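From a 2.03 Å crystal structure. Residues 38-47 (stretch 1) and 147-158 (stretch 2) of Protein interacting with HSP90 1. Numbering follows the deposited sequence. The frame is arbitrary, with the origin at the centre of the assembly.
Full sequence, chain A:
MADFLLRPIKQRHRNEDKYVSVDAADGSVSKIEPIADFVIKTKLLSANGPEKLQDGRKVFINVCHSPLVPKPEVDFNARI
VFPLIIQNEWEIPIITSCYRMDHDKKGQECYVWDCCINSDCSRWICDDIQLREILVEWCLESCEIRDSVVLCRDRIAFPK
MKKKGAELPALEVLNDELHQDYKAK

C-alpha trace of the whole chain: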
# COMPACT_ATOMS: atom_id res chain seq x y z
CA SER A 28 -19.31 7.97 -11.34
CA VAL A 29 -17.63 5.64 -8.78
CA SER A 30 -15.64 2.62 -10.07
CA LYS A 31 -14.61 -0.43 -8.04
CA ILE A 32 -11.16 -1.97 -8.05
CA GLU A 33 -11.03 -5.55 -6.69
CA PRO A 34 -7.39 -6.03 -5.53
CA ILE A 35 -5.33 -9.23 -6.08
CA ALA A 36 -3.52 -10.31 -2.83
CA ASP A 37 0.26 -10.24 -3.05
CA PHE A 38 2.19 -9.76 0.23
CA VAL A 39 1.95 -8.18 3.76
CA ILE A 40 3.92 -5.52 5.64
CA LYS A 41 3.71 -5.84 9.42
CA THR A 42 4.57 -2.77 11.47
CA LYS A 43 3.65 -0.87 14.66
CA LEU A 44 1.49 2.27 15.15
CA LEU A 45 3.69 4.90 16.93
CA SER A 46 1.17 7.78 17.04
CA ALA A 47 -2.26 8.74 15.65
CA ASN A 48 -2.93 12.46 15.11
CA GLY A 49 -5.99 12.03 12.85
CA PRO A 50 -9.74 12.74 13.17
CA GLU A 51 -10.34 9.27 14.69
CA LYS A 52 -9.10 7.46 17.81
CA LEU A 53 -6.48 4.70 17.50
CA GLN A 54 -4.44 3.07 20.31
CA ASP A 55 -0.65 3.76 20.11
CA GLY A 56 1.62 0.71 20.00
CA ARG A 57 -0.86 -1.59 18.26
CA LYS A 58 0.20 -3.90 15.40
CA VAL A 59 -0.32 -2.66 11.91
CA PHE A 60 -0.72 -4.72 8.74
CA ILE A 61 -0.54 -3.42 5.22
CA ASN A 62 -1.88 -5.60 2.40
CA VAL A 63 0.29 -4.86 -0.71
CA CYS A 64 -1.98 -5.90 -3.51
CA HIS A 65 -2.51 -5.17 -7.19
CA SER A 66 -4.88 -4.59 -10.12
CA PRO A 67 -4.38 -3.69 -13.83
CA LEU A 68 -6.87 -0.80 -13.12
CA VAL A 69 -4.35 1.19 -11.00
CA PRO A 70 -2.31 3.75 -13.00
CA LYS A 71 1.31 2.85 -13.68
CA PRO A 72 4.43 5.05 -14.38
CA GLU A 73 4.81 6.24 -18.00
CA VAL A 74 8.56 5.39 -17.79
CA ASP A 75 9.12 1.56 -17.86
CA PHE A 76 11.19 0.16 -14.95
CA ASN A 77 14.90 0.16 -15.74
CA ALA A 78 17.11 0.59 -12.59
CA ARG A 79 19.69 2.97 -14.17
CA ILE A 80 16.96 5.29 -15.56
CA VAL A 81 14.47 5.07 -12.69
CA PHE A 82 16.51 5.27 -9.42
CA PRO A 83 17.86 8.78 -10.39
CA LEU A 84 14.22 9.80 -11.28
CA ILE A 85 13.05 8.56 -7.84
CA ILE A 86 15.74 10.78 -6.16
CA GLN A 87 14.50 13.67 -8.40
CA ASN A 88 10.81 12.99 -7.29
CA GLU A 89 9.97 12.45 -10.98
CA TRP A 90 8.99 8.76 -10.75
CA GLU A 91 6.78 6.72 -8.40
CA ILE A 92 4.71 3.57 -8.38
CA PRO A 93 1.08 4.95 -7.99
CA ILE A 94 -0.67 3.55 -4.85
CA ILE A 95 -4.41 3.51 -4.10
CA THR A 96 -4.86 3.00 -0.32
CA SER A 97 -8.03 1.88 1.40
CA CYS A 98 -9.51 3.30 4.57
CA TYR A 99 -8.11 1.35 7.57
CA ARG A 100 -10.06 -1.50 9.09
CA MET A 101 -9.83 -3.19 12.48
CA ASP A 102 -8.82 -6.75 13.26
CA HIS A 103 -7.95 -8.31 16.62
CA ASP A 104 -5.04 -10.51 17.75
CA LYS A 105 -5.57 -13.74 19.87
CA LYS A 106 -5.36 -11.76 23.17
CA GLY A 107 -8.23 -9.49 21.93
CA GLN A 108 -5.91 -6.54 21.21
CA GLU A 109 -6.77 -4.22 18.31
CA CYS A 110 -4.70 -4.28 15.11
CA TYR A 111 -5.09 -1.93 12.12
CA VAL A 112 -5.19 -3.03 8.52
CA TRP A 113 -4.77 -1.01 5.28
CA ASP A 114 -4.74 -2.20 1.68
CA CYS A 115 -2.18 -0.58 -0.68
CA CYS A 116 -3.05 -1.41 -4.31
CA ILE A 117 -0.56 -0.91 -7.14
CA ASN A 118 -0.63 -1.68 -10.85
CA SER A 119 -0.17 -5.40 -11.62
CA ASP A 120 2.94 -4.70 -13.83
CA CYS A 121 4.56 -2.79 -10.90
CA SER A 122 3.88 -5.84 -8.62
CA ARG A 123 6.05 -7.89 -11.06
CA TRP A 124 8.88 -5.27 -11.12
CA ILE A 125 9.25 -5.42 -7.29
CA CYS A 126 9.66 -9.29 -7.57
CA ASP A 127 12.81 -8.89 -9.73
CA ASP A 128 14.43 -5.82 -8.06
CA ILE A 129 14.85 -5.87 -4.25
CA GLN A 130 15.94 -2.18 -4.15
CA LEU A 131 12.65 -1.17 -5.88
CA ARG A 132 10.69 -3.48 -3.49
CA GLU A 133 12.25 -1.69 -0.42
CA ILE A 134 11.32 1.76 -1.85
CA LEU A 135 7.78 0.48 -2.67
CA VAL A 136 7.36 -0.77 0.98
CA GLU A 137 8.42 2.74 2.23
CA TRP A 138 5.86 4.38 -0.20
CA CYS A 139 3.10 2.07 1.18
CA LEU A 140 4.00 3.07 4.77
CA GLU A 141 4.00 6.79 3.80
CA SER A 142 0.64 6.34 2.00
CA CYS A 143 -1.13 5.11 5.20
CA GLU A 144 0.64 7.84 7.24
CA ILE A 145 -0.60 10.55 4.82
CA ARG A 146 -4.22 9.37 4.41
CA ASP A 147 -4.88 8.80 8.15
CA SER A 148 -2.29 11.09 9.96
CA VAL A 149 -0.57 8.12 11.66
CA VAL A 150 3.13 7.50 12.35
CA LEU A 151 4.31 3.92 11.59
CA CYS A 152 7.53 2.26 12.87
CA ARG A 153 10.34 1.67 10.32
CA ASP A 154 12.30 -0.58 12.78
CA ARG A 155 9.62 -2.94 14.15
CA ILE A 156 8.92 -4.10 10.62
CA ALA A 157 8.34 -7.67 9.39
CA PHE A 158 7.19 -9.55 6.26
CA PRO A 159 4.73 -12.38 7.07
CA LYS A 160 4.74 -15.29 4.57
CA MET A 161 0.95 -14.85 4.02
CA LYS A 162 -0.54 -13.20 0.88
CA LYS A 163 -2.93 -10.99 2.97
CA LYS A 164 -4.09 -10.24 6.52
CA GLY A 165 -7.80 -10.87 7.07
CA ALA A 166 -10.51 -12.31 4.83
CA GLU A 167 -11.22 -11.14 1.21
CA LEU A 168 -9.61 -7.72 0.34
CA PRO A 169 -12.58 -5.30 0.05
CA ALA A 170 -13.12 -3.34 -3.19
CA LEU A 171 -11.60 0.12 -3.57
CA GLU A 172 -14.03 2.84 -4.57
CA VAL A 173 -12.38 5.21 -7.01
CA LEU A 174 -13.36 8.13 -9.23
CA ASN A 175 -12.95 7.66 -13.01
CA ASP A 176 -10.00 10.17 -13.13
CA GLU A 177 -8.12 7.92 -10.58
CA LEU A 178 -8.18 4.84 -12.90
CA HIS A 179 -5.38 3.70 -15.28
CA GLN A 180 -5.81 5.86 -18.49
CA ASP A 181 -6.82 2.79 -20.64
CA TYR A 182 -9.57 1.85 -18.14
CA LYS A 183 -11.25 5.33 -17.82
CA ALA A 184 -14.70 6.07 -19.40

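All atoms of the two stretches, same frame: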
# COMPACT_ATOMS: atom_id res chain seq x y z
N PHE A 38 1.43 -9.52 -1.01
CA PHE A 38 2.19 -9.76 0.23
C PHE A 38 1.77 -8.76 1.33
O PHE A 38 0.95 -7.89 1.09
CB PHE A 38 3.72 -9.78 -0.04
CG PHE A 38 4.31 -8.43 -0.39
CD1 PHE A 38 4.29 -7.96 -1.71
CD2 PHE A 38 4.92 -7.64 0.58
CE1 PHE A 38 4.86 -6.73 -2.03
CE2 PHE A 38 5.50 -6.42 0.25
CZ PHE A 38 5.45 -5.97 -1.05
N VAL A 39 2.29 -8.96 2.55
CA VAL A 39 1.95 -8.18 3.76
C VAL A 39 3.16 -7.49 4.37
O VAL A 39 4.24 -8.09 4.47
CB VAL A 39 1.30 -9.11 4.85
CG1 VAL A 39 0.97 -8.35 6.14
CG2 VAL A 39 0.04 -9.77 4.33
N ILE A 40 2.94 -6.27 4.86
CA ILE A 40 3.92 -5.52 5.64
C ILE A 40 3.36 -5.47 7.05
O ILE A 40 2.23 -5.03 7.24
CB ILE A 40 4.24 -4.08 5.11
CG1 ILE A 40 4.52 -4.04 3.58
CG2 ILE A 40 5.34 -3.40 5.93
CD1 ILE A 40 4.27 -2.61 2.94
N LYS A 41 4.13 -5.92 8.03
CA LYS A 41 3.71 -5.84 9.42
C LYS A 41 4.53 -4.74 10.07
O LYS A 41 5.73 -4.67 9.86
CB LYS A 41 3.90 -7.19 10.13
CG LYS A 41 3.43 -7.23 11.56
CD LYS A 41 3.63 -8.63 12.10
CE LYS A 41 3.99 -8.64 13.56
NZ LYS A 41 4.36 -10.00 14.02
N THR A 42 3.87 -3.85 10.80
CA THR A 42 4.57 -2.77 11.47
C THR A 42 3.85 -2.49 12.78
O THR A 42 3.05 -3.32 13.25
CB THR A 42 4.79 -1.52 10.53
OG1 THR A 42 5.45 -0.47 11.23
CG2 THR A 42 3.52 -0.98 9.97
N LYS A 43 4.15 -1.34 13.38
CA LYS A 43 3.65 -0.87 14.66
C LYS A 43 3.15 0.58 14.56
O LYS A 43 3.82 1.43 13.95
CB LYS A 43 4.81 -0.98 15.68
CG LYS A 43 4.38 -0.88 17.12
CD LYS A 43 5.56 -1.11 18.07
CE LYS A 43 5.17 -0.83 19.50
NZ LYS A 43 4.28 -1.89 20.05
N LEU A 44 2.00 0.88 15.15
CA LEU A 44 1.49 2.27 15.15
C LEU A 44 2.24 3.08 16.25
O LEU A 44 2.17 2.72 17.42
CB LEU A 44 -0.02 2.25 15.43
CG LEU A 44 -0.74 3.61 15.56
CD1 LEU A 44 -0.74 4.37 14.24
CD2 LEU A 44 -2.16 3.42 16.06
N LEU A 45 2.99 4.14 15.88
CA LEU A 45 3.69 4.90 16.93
C LEU A 45 2.81 6.02 17.48
O LEU A 45 2.83 6.29 18.69
CB LEU A 45 5.04 5.46 16.45
CG LEU A 45 6.09 4.43 15.98
CD1 LEU A 45 7.35 5.14 15.51
CD2 LEU A 45 6.40 3.35 17.07
N SER A 46 2.06 6.69 16.61
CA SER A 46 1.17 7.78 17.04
C SER A 46 0.08 7.97 16.02
O SER A 46 0.25 7.56 14.88
CB SER A 46 1.95 9.07 17.29
OG SER A 46 2.52 9.54 16.09
N ALA A 47 -1.06 8.52 16.44
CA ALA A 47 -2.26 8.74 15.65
C ALA A 47 -2.74 10.17 15.92
O ALA A 47 -3.15 10.48 17.03
CB ALA A 47 -3.32 7.71 16.04
N ASP A 147 -4.24 8.86 6.85
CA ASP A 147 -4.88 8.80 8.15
C ASP A 147 -4.13 9.52 9.28
O ASP A 147 -4.54 9.39 10.42
CB ASP A 147 -5.13 7.32 8.52
CG ASP A 147 -6.34 6.77 7.77
OD1 ASP A 147 -7.46 7.27 8.02
OD2 ASP A 147 -6.15 5.90 6.88
N SER A 148 -3.10 10.35 8.96
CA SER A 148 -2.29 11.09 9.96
C SER A 148 -1.76 10.18 11.08
O SER A 148 -1.87 10.51 12.26
CB SER A 148 -3.05 12.26 10.57
OG SER A 148 -3.21 13.25 9.58
N VAL A 149 -1.16 9.05 10.70
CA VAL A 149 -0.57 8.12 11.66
C VAL A 149 0.92 8.14 11.47
O VAL A 149 1.38 8.63 10.45
CB VAL A 149 -1.16 6.67 11.52
CG1 VAL A 149 -2.65 6.65 11.83
CG2 VAL A 149 -0.86 6.04 10.14
N VAL A 150 1.67 7.62 12.45
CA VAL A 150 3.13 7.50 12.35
C VAL A 150 3.40 6.02 12.52
O VAL A 150 2.92 5.44 13.50
CB VAL A 150 3.92 8.42 13.33
CG1 VAL A 150 5.43 8.16 13.25
CG2 VAL A 150 3.62 9.91 13.06
N LEU A 151 4.05 5.37 11.53
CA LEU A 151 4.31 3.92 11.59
C LEU A 151 5.79 3.65 11.78
O LEU A 151 6.61 4.41 11.29
CB LEU A 151 3.78 3.20 10.31
CG LEU A 151 2.25 3.43 10.00
CD1 LEU A 151 1.86 2.82 8.65
CD2 LEU A 151 1.36 2.91 11.10
N CYS A 152 6.14 2.62 12.56
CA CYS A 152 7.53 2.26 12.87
C CYS A 152 8.24 1.66 11.65
O CYS A 152 7.69 0.81 10.97
CB CYS A 152 7.60 1.29 14.06
SG CYS A 152 9.27 1.08 14.72
N ARG A 153 9.46 2.15 11.38
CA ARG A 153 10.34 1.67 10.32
C ARG A 153 11.30 0.59 10.87
O ARG A 153 11.92 -0.12 10.09
CB ARG A 153 11.15 2.86 9.69
CG ARG A 153 10.28 4.00 9.07
CD ARG A 153 9.30 3.49 8.03
NE ARG A 153 8.78 4.55 7.14
CZ ARG A 153 7.69 5.27 7.36
NH1 ARG A 153 6.99 5.11 8.47
NH2 ARG A 153 7.29 6.17 6.46
N ASP A 154 11.39 0.43 12.18
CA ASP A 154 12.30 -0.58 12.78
C ASP A 154 11.57 -1.87 13.10
O ASP A 154 12.06 -2.96 12.75
CB ASP A 154 12.99 -0.03 14.05
CG ASP A 154 13.73 1.29 13.87
OD1 ASP A 154 14.24 1.53 12.76
OD2 ASP A 154 13.76 2.08 14.82
N ARG A 155 10.41 -1.77 13.78
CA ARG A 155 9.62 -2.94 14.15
C ARG A 155 8.80 -3.33 12.95
O ARG A 155 7.58 -3.21 12.95
CB ARG A 155 8.76 -2.68 15.39
CG ARG A 155 9.48 -2.99 16.69
CD ARG A 155 10.10 -1.76 17.29
NE ARG A 155 9.60 -1.53 18.64
CZ ARG A 155 9.10 -0.37 19.07
NH1 ARG A 155 9.03 0.67 18.25
NH2 ARG A 155 8.67 -0.26 20.32
N ILE A 156 9.48 -3.76 11.92
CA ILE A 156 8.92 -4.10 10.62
C ILE A 156 9.23 -5.57 10.31
O ILE A 156 10.32 -6.06 10.62
CB ILE A 156 9.46 -3.12 9.56
CG1 ILE A 156 8.69 -3.22 8.23
CG2 ILE A 156 11.00 -3.20 9.39
CD1 ILE A 156 8.78 -1.90 7.37
N ALA A 157 8.23 -6.27 9.76
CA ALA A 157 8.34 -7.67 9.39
C ALA A 157 7.53 -7.97 8.12
O ALA A 157 6.66 -7.18 7.73
CB ALA A 157 7.90 -8.58 10.55
N PHE A 158 7.83 -9.10 7.49
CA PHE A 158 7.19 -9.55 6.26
C PHE A 158 6.63 -10.96 6.44
O PHE A 158 7.28 -11.94 6.08
CB PHE A 158 8.15 -9.45 5.04
CG PHE A 158 8.66 -8.03 4.87
CD1 PHE A 158 7.87 -7.06 4.26
CD2 PHE A 158 9.88 -7.64 5.42
CE1 PHE A 158 8.31 -5.73 4.16
CE2 PHE A 158 10.32 -6.30 5.34
CZ PHE A 158 9.53 -5.36 4.70

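This contact is an antiparallel strand pairing, held mainly by backbone hydrogen bonds and interrupted by a beta bulge and by a loop that leaves the first strand after C152 and meets it again at A157. At the bulge, V150 O accepts two bonds, a short one from L45 N (2.7 Å) and a weak one from S46 N (3.5 Å), while V150 N bonds to S46 O at 2.8 Å. The extra residue, L45, has a phi/psi of -89/-40, far from an extended strand, and the register shifts by one across it. L44, A47, V149 and L151 share one face, where leucine's branched end suits close packing: L44 CD1 lies 3.6 Å from V149 CB and 4.0 Å from L151 CD2.

C152, the first residue past the strand, donates from its N to K43 O (3.0 Å), the last backbone bond before the chain swings away. T42, buried beside this turn, uses its hydroxyl as a donor, OG1 to C152 O at 2.6 Å, satisfying a carbonyl that the main chain of T42 does not reach. The C152 thiol meanwhile accepts R155 N at 3.2 Å (SG to N), bracing the loop, and K43 CE lies over one face of the R155 guanidinium, 3.6 Å from NH2, an aliphatic carbon against a flat cation. Pairing resumes at K41 and A157, with K41 N to A157 O at 2.8 Å and A157 N to K41 O at 3.0 Å.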